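Local coordinates for protein ecto-NAD+ glycohydrolase (CD38 molecule) (Bos taurus, PDB 3GC6) that belongs to the ADP-ribosyl cyclase family as a disulfide-rich, glycosylated ecto-enzyme with a four-stranded parallel sheet, at residues C81-F86 with F157-N163; A115-W120 with Y145-W150; L169-L173 with L201-T205; Q194-W200 with N229-M235. The protein carries 1 engineered substitution. Where two conformers were deposited one is given. Residues are numbered along the deposited sequence.

Contact 1 (C81-F86 with F157-N163); sequences CGQQVF and FAESACN
Residues 81-86 run through a loop into the edge strand 85-88 of the parallel sheet, while 157-163 leave the end of helix 145-159 and head for the neighbouring strand 164-170; a disulfide joins the two loops where they enter the sheet. The segments run roughly opposite to each other. CA atoms of C81 and C162 lie 4.7 Å apart, those of G82 and N163 5.5 Å, and the segments diverge to 8.8 Å between F86 and A158. G82 turns at phi/psi 84/-3, where a CB would jam against the preceding carbonyl O, and its N donates to C162 O (3.2 Å). The bridge C81 SG to C162 SG (2.0 Å, chi3 101°) has chi1 m at C81 and t at C162. Q84, extended with chi1 and chi2 both t, spans the widening gap: its NE2 donates to F157 O (2.9 Å) and lies over one face of the F157 ring. The F86 ring (m) meets F157 (t) obliquely, centroids 5.0 Å apart and planes at 57°. One water lies 2.7 Å from Q84 OE1 and accepts from C162 N (3.0 Å), and another donates to Q84 OE1 at 2.8 Å and lies 2.6 Å from S160 OG.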
# COMPACT_ATOMS: atom_id res chain seq x y z
N CYS A 81 10.50 15.30 -9.35
CA CYS A 81 11.33 16.15 -10.18
C CYS A 81 12.64 15.50 -10.54
O CYS A 81 13.32 14.95 -9.68
CB CYS A 81 11.60 17.45 -9.43
SG CYS A 81 10.09 18.38 -9.11
N GLY A 82 13.00 15.56 -11.82
CA GLY A 82 14.29 15.06 -12.26
C GLY A 82 14.33 13.56 -12.54
O GLY A 82 15.36 13.04 -12.99
N GLN A 83 13.23 12.86 -12.29
CA GLN A 83 13.24 11.39 -12.45
C GLN A 83 12.42 10.89 -13.65
O GLN A 83 12.26 9.67 -13.84
CB GLN A 83 12.73 10.70 -11.17
CG GLN A 83 13.68 10.96 -10.00
CD GLN A 83 13.11 10.44 -8.67
OE1 GLN A 83 12.33 9.49 -8.65
NE2 GLN A 83 13.47 11.10 -7.57
N GLN A 84 11.88 11.81 -14.46
CA GLN A 84 10.91 11.41 -15.47
C GLN A 84 11.55 11.14 -16.83
O GLN A 84 12.40 11.93 -17.30
CB GLN A 84 9.87 12.53 -15.63
CG GLN A 84 8.62 12.15 -16.41
CD GLN A 84 7.47 13.09 -16.08
OE1 GLN A 84 7.46 13.76 -15.04
NE2 GLN A 84 6.49 13.14 -16.96
N VAL A 85 11.13 10.02 -17.45
CA VAL A 85 11.60 9.61 -18.76
C VAL A 85 10.44 9.51 -19.75
O VAL A 85 9.39 8.91 -19.43
CB VAL A 85 12.25 8.23 -18.67
CG1 VAL A 85 12.60 7.71 -20.07
CG2 VAL A 85 13.54 8.34 -17.80
N PHE A 86 10.63 10.09 -20.94
CA PHE A 86 9.71 9.95 -22.08
C PHE A 86 10.42 9.10 -23.11
O PHE A 86 11.66 8.97 -23.09
CB PHE A 86 9.44 11.32 -22.70
CG PHE A 86 8.68 12.23 -21.79
CD1 PHE A 86 7.29 12.36 -21.93
CD2 PHE A 86 9.34 12.95 -20.80
CE1 PHE A 86 6.57 13.23 -21.05
CE2 PHE A 86 8.65 13.80 -19.93
CZ PHE A 86 7.26 13.94 -20.07
N PHE A 157 0.83 13.24 -17.35
CA PHE A 157 2.25 12.91 -17.09
C PHE A 157 3.12 14.08 -17.61
O PHE A 157 4.01 14.55 -16.90
CB PHE A 157 2.52 11.62 -17.86
CG PHE A 157 3.94 11.07 -17.76
CD1 PHE A 157 4.40 10.46 -16.59
CD2 PHE A 157 4.74 11.00 -18.91
CE1 PHE A 157 5.69 9.87 -16.54
CE2 PHE A 157 6.02 10.42 -18.86
CZ PHE A 157 6.49 9.87 -17.68
N ALA A 158 2.81 14.60 -18.80
CA ALA A 158 3.62 15.69 -19.38
C ALA A 158 3.39 16.99 -18.62
O ALA A 158 4.35 17.75 -18.36
CB ALA A 158 3.30 15.87 -20.87
N GLU A 159 2.13 17.26 -18.28
CA GLU A 159 1.80 18.51 -17.59
C GLU A 159 2.44 18.62 -16.21
O GLU A 159 2.68 19.75 -15.73
CB GLU A 159 0.30 18.68 -17.46
CG GLU A 159 -0.37 18.96 -18.76
CD GLU A 159 -1.91 18.79 -18.69
OE1 GLU A 159 -2.44 18.43 -17.61
OE2 GLU A 159 -2.56 18.99 -19.73
N SER A 160 2.68 17.50 -15.56
CA SER A 160 3.19 17.54 -14.19
C SER A 160 4.72 17.42 -14.11
O SER A 160 5.28 17.50 -13.02
CB SER A 160 2.54 16.41 -13.36
OG SER A 160 2.87 15.17 -13.92
N ALA A 161 5.39 17.26 -15.25
CA ALA A 161 6.86 17.12 -15.27
C ALA A 161 7.54 18.30 -14.61
O ALA A 161 7.06 19.45 -14.69
CB ALA A 161 7.36 17.02 -16.71
N CYS A 162 8.68 18.02 -13.97
CA CYS A 162 9.37 19.07 -13.25
C CYS A 162 10.87 18.94 -13.40
O CYS A 162 11.41 17.82 -13.46
CB CYS A 162 8.98 19.01 -11.77
SG CYS A 162 10.15 19.73 -10.59
N ASN A 163 11.54 20.09 -13.48
CA ASN A 163 12.99 20.17 -13.64
C ASN A 163 13.49 19.43 -14.88
O ASN A 163 12.95 19.65 -15.97
CB ASN A 163 13.68 19.74 -12.35
CG ASN A 163 13.35 20.70 -11.20
OD1 ASN A 163 12.99 21.84 -11.43
ND2 ASN A 163 13.48 20.23 -9.97
O HOH W 1 11.84 14.71 -14.35
O HOH W 2 9.10 15.10 -13.29
O HOH W 3 5.21 14.07 -13.37

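Contact 2 (A115-W120 with Y145-W150); sequences ADGLRW and YLSVFW
A type II beta turn, A115 to L118, starts on the last residue of helix 110-115 and lays the chain against the first turns of helix 145-159, in the helical part of the fold. G117 holds the turn's positive phi (79/-5), and L118 N donates to A115 O (2.9 Å). CA atoms approach to 6.3 Å between W120 and L146 and 8.9 Å between A115 and W150. The main bump is the W120 indole (chi1 p, chi2 93°), lying across the helix surface. L146 (t, p) presses CD1 onto its face, 3.7 Å from the six-membered-ring centroid and 24° off the normal, a CH-pi contact; the indole edge points at the F149 face, centroids 5.3 Å apart and planes at 80°. W120 NE1 is hydrogen-bonded to Y68 OH. A115 CB plugs the notch between F149 CE2 (3.4 Å) and W150 CZ2 (3.6 Å). No hydrogen bond joins the segments; one water donates to A115 O (2.8 Å) and L118 O (2.7 Å) and accepts from W150 NE1 (2.9 Å).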
# COMPACT_ATOMS: atom_id res chain seq x y z
N ALA A 115 -1.92 -0.82 -16.55
CA ALA A 115 -2.49 -0.95 -17.89
C ALA A 115 -1.52 -1.46 -18.94
O ALA A 115 -1.92 -1.91 -19.99
CB ALA A 115 -3.05 0.42 -18.32
N ASP A 116 -0.21 -1.43 -18.65
CA ASP A 116 0.79 -1.73 -19.67
C ASP A 116 0.55 -3.10 -20.28
O ASP A 116 0.45 -4.10 -19.55
CB ASP A 116 2.18 -1.72 -19.01
CG ASP A 116 3.32 -1.67 -20.04
OD1 ASP A 116 3.10 -1.39 -21.21
OD2 ASP A 116 4.46 -1.91 -19.60
N GLY A 117 0.46 -3.14 -21.62
CA GLY A 117 0.30 -4.41 -22.32
C GLY A 117 -1.11 -4.98 -22.34
O GLY A 117 -1.34 -6.01 -23.01
N LEU A 118 -2.05 -4.35 -21.64
CA LEU A 118 -3.41 -4.86 -21.60
C LEU A 118 -4.31 -4.23 -22.68
O LEU A 118 -3.98 -3.18 -23.27
CB LEU A 118 -4.07 -4.64 -20.24
CG LEU A 118 -3.24 -5.08 -19.04
CD1 LEU A 118 -4.04 -4.93 -17.73
CD2 LEU A 118 -2.78 -6.53 -19.22
N ARG A 119 -5.43 -4.91 -22.93
CA ARG A 119 -6.48 -4.44 -23.82
C ARG A 119 -7.79 -4.45 -23.04
O ARG A 119 -8.00 -5.30 -22.19
CB ARG A 119 -6.61 -5.39 -25.02
CG ARG A 119 -5.32 -5.56 -25.81
CD ARG A 119 -4.90 -4.23 -26.39
NE ARG A 119 -3.70 -4.29 -27.22
CZ ARG A 119 -3.70 -4.58 -28.52
NH1 ARG A 119 -4.85 -4.84 -29.14
NH2 ARG A 119 -2.56 -4.60 -29.19
N TRP A 120 -8.66 -3.48 -23.33
CA TRP A 120 -9.97 -3.53 -22.73
C TRP A 120 -10.96 -2.70 -23.48
O TRP A 120 -10.62 -1.71 -24.15
CB TRP A 120 -9.91 -3.05 -21.28
CG TRP A 120 -9.48 -1.57 -21.11
CD1 TRP A 120 -10.29 -0.48 -21.03
CD2 TRP A 120 -8.13 -1.08 -21.02
NE1 TRP A 120 -9.54 0.68 -20.88
CE2 TRP A 120 -8.21 0.33 -20.87
CE3 TRP A 120 -6.87 -1.68 -21.06
CZ2 TRP A 120 -7.09 1.14 -20.74
CZ3 TRP A 120 -5.75 -0.88 -20.91
CH2 TRP A 120 -5.86 0.51 -20.75
N TYR A 145 -11.72 3.45 -25.56
CA TYR A 145 -11.27 3.57 -24.18
C TYR A 145 -9.76 3.27 -23.98
O TYR A 145 -9.12 3.87 -23.09
CB TYR A 145 -12.18 2.75 -23.24
CG TYR A 145 -13.44 3.53 -22.97
CD1 TYR A 145 -14.60 3.33 -23.73
CD2 TYR A 145 -13.44 4.55 -22.03
CE1 TYR A 145 -15.75 4.12 -23.50
CE2 TYR A 145 -14.56 5.34 -21.79
CZ TYR A 145 -15.72 5.12 -22.52
OH TYR A 145 -16.80 5.94 -22.28
N LEU A 146 -9.20 2.37 -24.78
CA LEU A 146 -7.77 2.05 -24.62
C LEU A 146 -6.91 3.23 -25.08
O LEU A 146 -6.05 3.72 -24.36
CB LEU A 146 -7.44 0.74 -25.35
CG LEU A 146 -5.96 0.37 -25.47
CD1 LEU A 146 -5.35 0.28 -24.12
CD2 LEU A 146 -5.82 -0.97 -26.24
N SER A 147 -7.17 3.72 -26.29
CA SER A 147 -6.42 4.84 -26.85
C SER A 147 -6.58 6.11 -26.01
O SER A 147 -5.59 6.81 -25.70
CB SER A 147 -6.89 5.11 -28.30
OG SER A 147 -6.61 3.99 -29.11
N VAL A 148 -7.83 6.41 -25.62
CA VAL A 148 -8.09 7.61 -24.83
C VAL A 148 -7.41 7.54 -23.45
O VAL A 148 -6.87 8.54 -22.95
CB VAL A 148 -9.60 7.91 -24.76
CG1 VAL A 148 -9.86 9.00 -23.75
CG2 VAL A 148 -10.06 8.31 -26.16
N PHE A 149 -7.37 6.37 -22.83
CA PHE A 149 -6.66 6.21 -21.55
C PHE A 149 -5.21 6.66 -21.72
O PHE A 149 -4.68 7.47 -20.92
CB PHE A 149 -6.67 4.74 -21.13
CG PHE A 149 -5.77 4.46 -19.97
CD1 PHE A 149 -6.20 4.69 -18.65
CD2 PHE A 149 -4.49 3.98 -20.18
CE1 PHE A 149 -5.32 4.41 -17.54
CE2 PHE A 149 -3.62 3.71 -19.10
CZ PHE A 149 -4.05 3.92 -17.79
N TRP A 150 -4.52 6.14 -22.73
CA TRP A 150 -3.08 6.46 -22.84
C TRP A 150 -2.90 7.94 -23.21
O TRP A 150 -1.90 8.55 -22.83
CB TRP A 150 -2.41 5.51 -23.83
CG TRP A 150 -2.26 4.15 -23.25
CD1 TRP A 150 -2.95 3.03 -23.62
CD2 TRP A 150 -1.38 3.75 -22.20
NE1 TRP A 150 -2.56 1.94 -22.85
CE2 TRP A 150 -1.60 2.37 -21.96
CE3 TRP A 150 -0.45 4.42 -21.40
CZ2 TRP A 150 -0.87 1.66 -20.97
CZ3 TRP A 150 0.25 3.73 -20.42
CH2 TRP A 150 0.04 2.36 -20.21
O HOH W 4 -2.51 -0.98 -22.61
O HOH W 5 -10.99 0.17 -26.16

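Contact 3 (L169-L173 with L201-T205); sequences LNGSL and LVHDT. With NAG (2-acetamido-2-deoxy-beta-D-glucopyranose), chain C.
Strands 164-170 and 196-203 finish side by side, parallel neighbours within a beta-alpha-beta unit, with L169 bridged to L201 (CA-CA 4.7 Å) and N170 to V202 (5.3 Å). V202 N donates to L169 O (3.0 Å, 170°), and V202 O accepts from G171 N (2.8 Å, 144°). L169 and L201 share one face of the sheet, their CD1 atoms 4.2 Å apart, and both touch I218 of helix 216-227; N170 and V202 project from the other. From N170 on, segment 169-173 folds into a type I turn, N170 to L173. At G171 a CB would sit 3.3 Å from V202 C, so the close backbone approach, 4.4 Å between G171 CA and H203 CA, leaves little room for a side chain. N170 OD1 accepts from S172 N (2.8 Å), forming an Asx turn, and S172 OG (chi1 m) accepts from D204 N (2.9 Å, 170°). H203 ND1 donates to D204 O (3.0 Å). N170 ND2 is bonded covalently to NAG C1 (1.5 Å) and hydrogen-bonded to K89 O, and NAG N2 donates to D204 OD2 (2.9 Å, 162°), while D204 OD1 forms a salt bridge with R240. Each residue of this glycosylated Asn-Gly-Ser sequon thus engages the neighbouring segment, S172 through its hydroxyl, G171 through its amide and N170 through its sugar, so the glycan base is held by hydrogen bonding as well as by its covalent link.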
# COMPACT_ATOMS: atom_id res chain seq x y z
N LEU A 169 15.03 8.37 -27.81
CA LEU A 169 14.54 8.30 -29.18
C LEU A 169 15.41 7.36 -30.03
O LEU A 169 16.53 7.03 -29.65
CB LEU A 169 14.53 9.70 -29.80
CG LEU A 169 13.61 10.68 -29.08
CD1 LEU A 169 13.71 12.07 -29.72
CD2 LEU A 169 12.14 10.23 -29.15
N ASN A 170 14.86 6.94 -31.17
CA ASN A 170 15.46 5.87 -31.97
C ASN A 170 16.28 6.41 -33.14
O ASN A 170 15.70 6.85 -34.12
CB ASN A 170 14.34 4.98 -32.49
CG ASN A 170 14.85 3.64 -32.99
OD1 ASN A 170 15.91 3.56 -33.61
ND2 ASN A 170 14.08 2.58 -32.68
N GLY A 171 17.60 6.41 -32.97
CA GLY A 171 18.54 6.88 -33.98
C GLY A 171 18.65 5.93 -35.16
O GLY A 171 19.34 6.25 -36.13
N SER A 172 17.97 4.78 -35.09
CA SER A 172 17.97 3.83 -36.20
C SER A 172 16.74 3.95 -37.10
O SER A 172 16.55 3.16 -38.03
CB SER A 172 18.22 2.39 -35.72
OG SER A 172 19.59 2.23 -35.38
N LEU A 173 15.91 4.95 -36.84
CA LEU A 173 14.78 5.25 -37.70
C LEU A 173 15.15 6.48 -38.53
O LEU A 173 16.01 7.27 -38.15
CB LEU A 173 13.52 5.56 -36.88
CG LEU A 173 12.97 4.41 -36.02
CD1 LEU A 173 11.72 4.90 -35.24
CD2 LEU A 173 12.66 3.16 -36.84
N LEU A 201 19.40 10.22 -28.88
CA LEU A 201 19.05 9.43 -30.05
C LEU A 201 20.01 8.25 -30.13
O LEU A 201 21.19 8.45 -30.39
CB LEU A 201 19.17 10.26 -31.34
CG LEU A 201 17.96 11.17 -31.66
CD1 LEU A 201 17.77 12.23 -30.60
CD2 LEU A 201 18.17 11.81 -33.03
N VAL A 202 19.47 7.05 -29.92
CA VAL A 202 20.28 5.86 -29.70
C VAL A 202 20.07 4.91 -30.88
O VAL A 202 18.93 4.66 -31.30
CB VAL A 202 19.89 5.19 -28.34
CG1 VAL A 202 20.82 4.00 -28.09
CG2 VAL A 202 20.05 6.21 -27.20
N HIS A 203 21.16 4.38 -31.44
CA HIS A 203 21.06 3.52 -32.60
C HIS A 203 21.44 2.10 -32.20
O HIS A 203 22.07 1.87 -31.16
CB HIS A 203 21.97 4.00 -33.76
CG HIS A 203 23.43 3.96 -33.46
ND1 HIS A 203 24.17 2.79 -33.50
CD2 HIS A 203 24.29 4.94 -33.10
CE1 HIS A 203 25.43 3.06 -33.18
NE2 HIS A 203 25.52 4.35 -32.93
N ASP A 204 21.05 1.17 -33.05
CA ASP A 204 21.33 -0.23 -32.78
C ASP A 204 22.77 -0.61 -33.03
O ASP A 204 23.41 -0.05 -33.90
CB ASP A 204 20.32 -1.07 -33.52
CG ASP A 204 18.95 -0.96 -32.88
OD1 ASP A 204 18.81 -1.43 -31.74
OD2 ASP A 204 18.04 -0.37 -33.49
N THR A 205 23.27 -1.56 -32.23
CA THR A 205 24.68 -1.91 -32.26
C THR A 205 25.10 -2.29 -33.69
O THR A 205 24.40 -3.04 -34.37
CB THR A 205 25.03 -3.05 -31.22
OG1 THR A 205 26.44 -3.29 -31.17
CG2 THR A 205 24.30 -4.35 -31.57
C1 NAG C . 14.34 1.29 -33.32
C2 NAG C . 14.74 0.36 -32.17
C3 NAG C . 14.73 -1.10 -32.66
C4 NAG C . 13.47 -1.48 -33.46
C5 NAG C . 13.19 -0.40 -34.51
C6 NAG C . 11.88 -0.64 -35.28
C7 NAG C . 16.23 1.29 -30.45
C8 NAG C . 17.62 1.75 -30.14
N2 NAG C . 16.07 0.68 -31.65
O3 NAG C . 14.93 -1.99 -31.58
O4 NAG C . 13.67 -2.75 -34.11
O5 NAG C . 13.10 0.84 -33.84
O6 NAG C . 10.80 -0.83 -34.38
O7 NAG C . 15.32 1.46 -29.64

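Contact 4 (Q194-W200 with N229-M235); sequences QVELEAW and NVKFRCM
R233, in the conformer given, reaches across the strands to two glutamates: its NH1 lies 3.0 Å from E196 OE1, and NH2 makes a weaker bridge to E198 OE2 at 3.4 Å. This salt-bridge network shares its sheet face with K231, W200 and M235. Strands 196-200 and 231-235 run parallel, axes 4.7 Å apart and 15° askew, pairing E196 with K231 through W200 with M235. Alternating bonds define the register: L197 N to K231 O (2.8 Å), R233 N to L197 O (2.9 Å), A199 N to R233 O (2.8 Å) and M235 N to A199 O (2.8 Å). M235 (m, p, p in the conformer given) curls over the W200 indole, CE 3.8 Å from the six-membered-ring centroid (CH-pi) and SD 4.7 Å from it (Met-aromatic). On the opposite face L197 CD2 and A199 CB meet the F232 ring edge at CE1 (3.5 and 3.6 Å); C234 is disulfide-bonded to C213. Strand 196-203, helix 216-227 and strand 231-239 form a beta-alpha-beta unit at the sheet's edge.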
# COMPACT_ATOMS: atom_id res chain seq x y z
N GLN A 194 9.00 25.57 -19.17
CA GLN A 194 10.24 25.86 -18.42
C GLN A 194 10.91 24.67 -17.74
O GLN A 194 11.89 24.85 -17.02
CB GLN A 194 10.03 27.00 -17.42
CG GLN A 194 9.69 28.28 -18.14
CD GLN A 194 9.52 29.48 -17.21
OE1 GLN A 194 10.31 29.67 -16.30
NE2 GLN A 194 8.50 30.27 -17.44
N VAL A 195 10.40 23.45 -17.97
CA VAL A 195 11.26 22.29 -17.67
C VAL A 195 12.46 22.30 -18.65
O VAL A 195 12.51 23.12 -19.57
CB VAL A 195 10.49 20.94 -17.70
CG1 VAL A 195 9.27 21.02 -16.81
CG2 VAL A 195 10.08 20.58 -19.11
N GLU A 196 13.42 21.40 -18.42
CA GLU A 196 14.53 21.24 -19.35
C GLU A 196 14.44 19.84 -19.89
O GLU A 196 14.14 18.88 -19.14
CB GLU A 196 15.89 21.48 -18.70
CG GLU A 196 15.95 22.83 -17.99
CD GLU A 196 17.35 23.27 -17.63
OE1 GLU A 196 18.30 22.52 -17.94
OE2 GLU A 196 17.47 24.38 -17.06
N LEU A 197 14.66 19.69 -21.18
CA LEU A 197 14.53 18.36 -21.77
C LEU A 197 15.82 17.95 -22.45
O LEU A 197 16.40 18.72 -23.25
CB LEU A 197 13.37 18.36 -22.78
CG LEU A 197 13.02 17.02 -23.45
CD1 LEU A 197 11.51 16.96 -23.79
CD2 LEU A 197 13.87 16.79 -24.69
N GLU A 198 16.27 16.74 -22.12
CA GLU A 198 17.39 16.14 -22.81
C GLU A 198 16.89 14.99 -23.66
O GLU A 198 16.17 14.10 -23.17
CB GLU A 198 18.40 15.55 -21.82
CG GLU A 198 18.97 16.50 -20.88
CD GLU A 198 19.84 15.79 -19.86
OE1 GLU A 198 20.05 14.55 -19.99
OE2 GLU A 198 20.32 16.48 -18.96
N ALA A 199 17.28 15.01 -24.93
CA ALA A 199 16.95 13.90 -25.83
C ALA A 199 18.21 13.14 -26.17
O ALA A 199 19.27 13.73 -26.41
CB ALA A 199 16.33 14.41 -27.09
N TRP A 200 18.07 11.83 -26.19
CA TRP A 200 19.15 10.93 -26.53
C TRP A 200 18.71 10.10 -27.73
O TRP A 200 17.71 9.37 -27.64
CB TRP A 200 19.39 10.01 -25.32
CG TRP A 200 19.84 10.78 -24.10
CD1 TRP A 200 19.05 11.34 -23.13
CD2 TRP A 200 21.20 11.07 -23.74
NE1 TRP A 200 19.85 11.97 -22.17
CE2 TRP A 200 21.16 11.82 -22.54
CE3 TRP A 200 22.43 10.78 -24.32
CZ2 TRP A 200 22.33 12.28 -21.91
CZ3 TRP A 200 23.60 11.22 -23.68
CH2 TRP A 200 23.53 11.96 -22.49
N ASN A 229 8.72 27.14 -24.07
CA ASN A 229 9.83 27.69 -23.29
C ASN A 229 10.59 26.62 -22.52
O ASN A 229 10.92 26.79 -21.35
CB ASN A 229 9.31 28.77 -22.32
CG ASN A 229 10.40 29.71 -21.84
OD1 ASN A 229 11.54 29.68 -22.33
ND2 ASN A 229 10.05 30.57 -20.88
N VAL A 230 10.87 25.51 -23.20
CA VAL A 230 11.59 24.39 -22.61
C VAL A 230 12.99 24.32 -23.23
O VAL A 230 13.12 24.17 -24.44
CB VAL A 230 10.80 23.09 -22.86
CG1 VAL A 230 11.67 21.86 -22.65
CG2 VAL A 230 9.57 23.04 -21.97
N LYS A 231 14.03 24.43 -22.40
CA LYS A 231 15.41 24.32 -22.86
C LYS A 231 15.62 22.91 -23.39
O LYS A 231 15.13 21.95 -22.81
CB LYS A 231 16.38 24.55 -21.70
CG LYS A 231 17.85 24.31 -22.04
CD LYS A 231 18.79 25.20 -21.20
CE LYS A 231 20.25 24.66 -21.19
NZ LYS A 231 20.64 23.96 -22.45
N PHE A 232 16.36 22.79 -24.49
CA PHE A 232 16.53 21.50 -25.16
C PHE A 232 17.99 21.20 -25.37
O PHE A 232 18.74 22.03 -25.91
CB PHE A 232 15.79 21.56 -26.51
CG PHE A 232 15.86 20.30 -27.32
CD1 PHE A 232 15.62 19.07 -26.74
CD2 PHE A 232 16.11 20.36 -28.68
CE1 PHE A 232 15.64 17.90 -27.51
CE2 PHE A 232 16.16 19.19 -29.46
CZ PHE A 232 15.91 17.97 -28.89
N ARG A 233 18.42 20.01 -24.95
CA ARG A 233 19.77 19.53 -25.23
C ARG A 233 19.61 18.18 -25.90
O ARG A 233 18.90 17.31 -25.37
CB ARG A 233 20.57 19.37 -23.93
CG ARG A 233 20.89 20.68 -23.22
CD ARG A 233 21.75 20.43 -21.98
NE ARG A 233 20.99 19.80 -20.89
CZ ARG A 233 20.13 20.46 -20.12
NH1 ARG A 233 19.93 21.75 -20.32
NH2 ARG A 233 19.48 19.82 -19.16
N CYS A 234 20.27 18.00 -27.05
CA CYS A 234 20.15 16.78 -27.80
C CYS A 234 21.50 16.11 -28.01
O CYS A 234 22.48 16.77 -28.39
CB CYS A 234 19.47 17.10 -29.15
SG CYS A 234 19.05 15.69 -30.15
N MET A 235 21.54 14.80 -27.76
CA MET A 235 22.76 14.00 -27.86
C MET A 235 22.49 12.80 -28.76
O MET A 235 21.45 12.15 -28.63
CB MET A 235 23.16 13.53 -26.45
CG MET A 235 23.80 14.59 -25.53
SD MET A 235 22.80 15.93 -24.80
CE MET A 235 21.41 15.02 -24.10
O HOH W 6 6.94 30.22 -19.66
O HOH W 7 13.85 25.57 -19.68

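Overall arrangement
Contacts 1, 3 and 4 all reach one parallel sheet, ordered 85-88, 164-170, 196-203, 231-239, whereas contact 2 lies in the helical region, its centre 26 to 28 Å from those of contacts 3 and 4. Helix 145-159 ties contact 2 to contact 1: the first turns serve one and the last turn the other, with centres about 21 Å apart. Contacts 1 and 4 touch at the start of the strands, where N163 O is 3.0 Å from E196 N. Contacts 3 and 4 share strand 196-203 and meet through L169 N to W200 O (2.9 Å) and L201 N to M235 O (2.8 Å). The N-linked NAG sits at contact 3, the strands' other end.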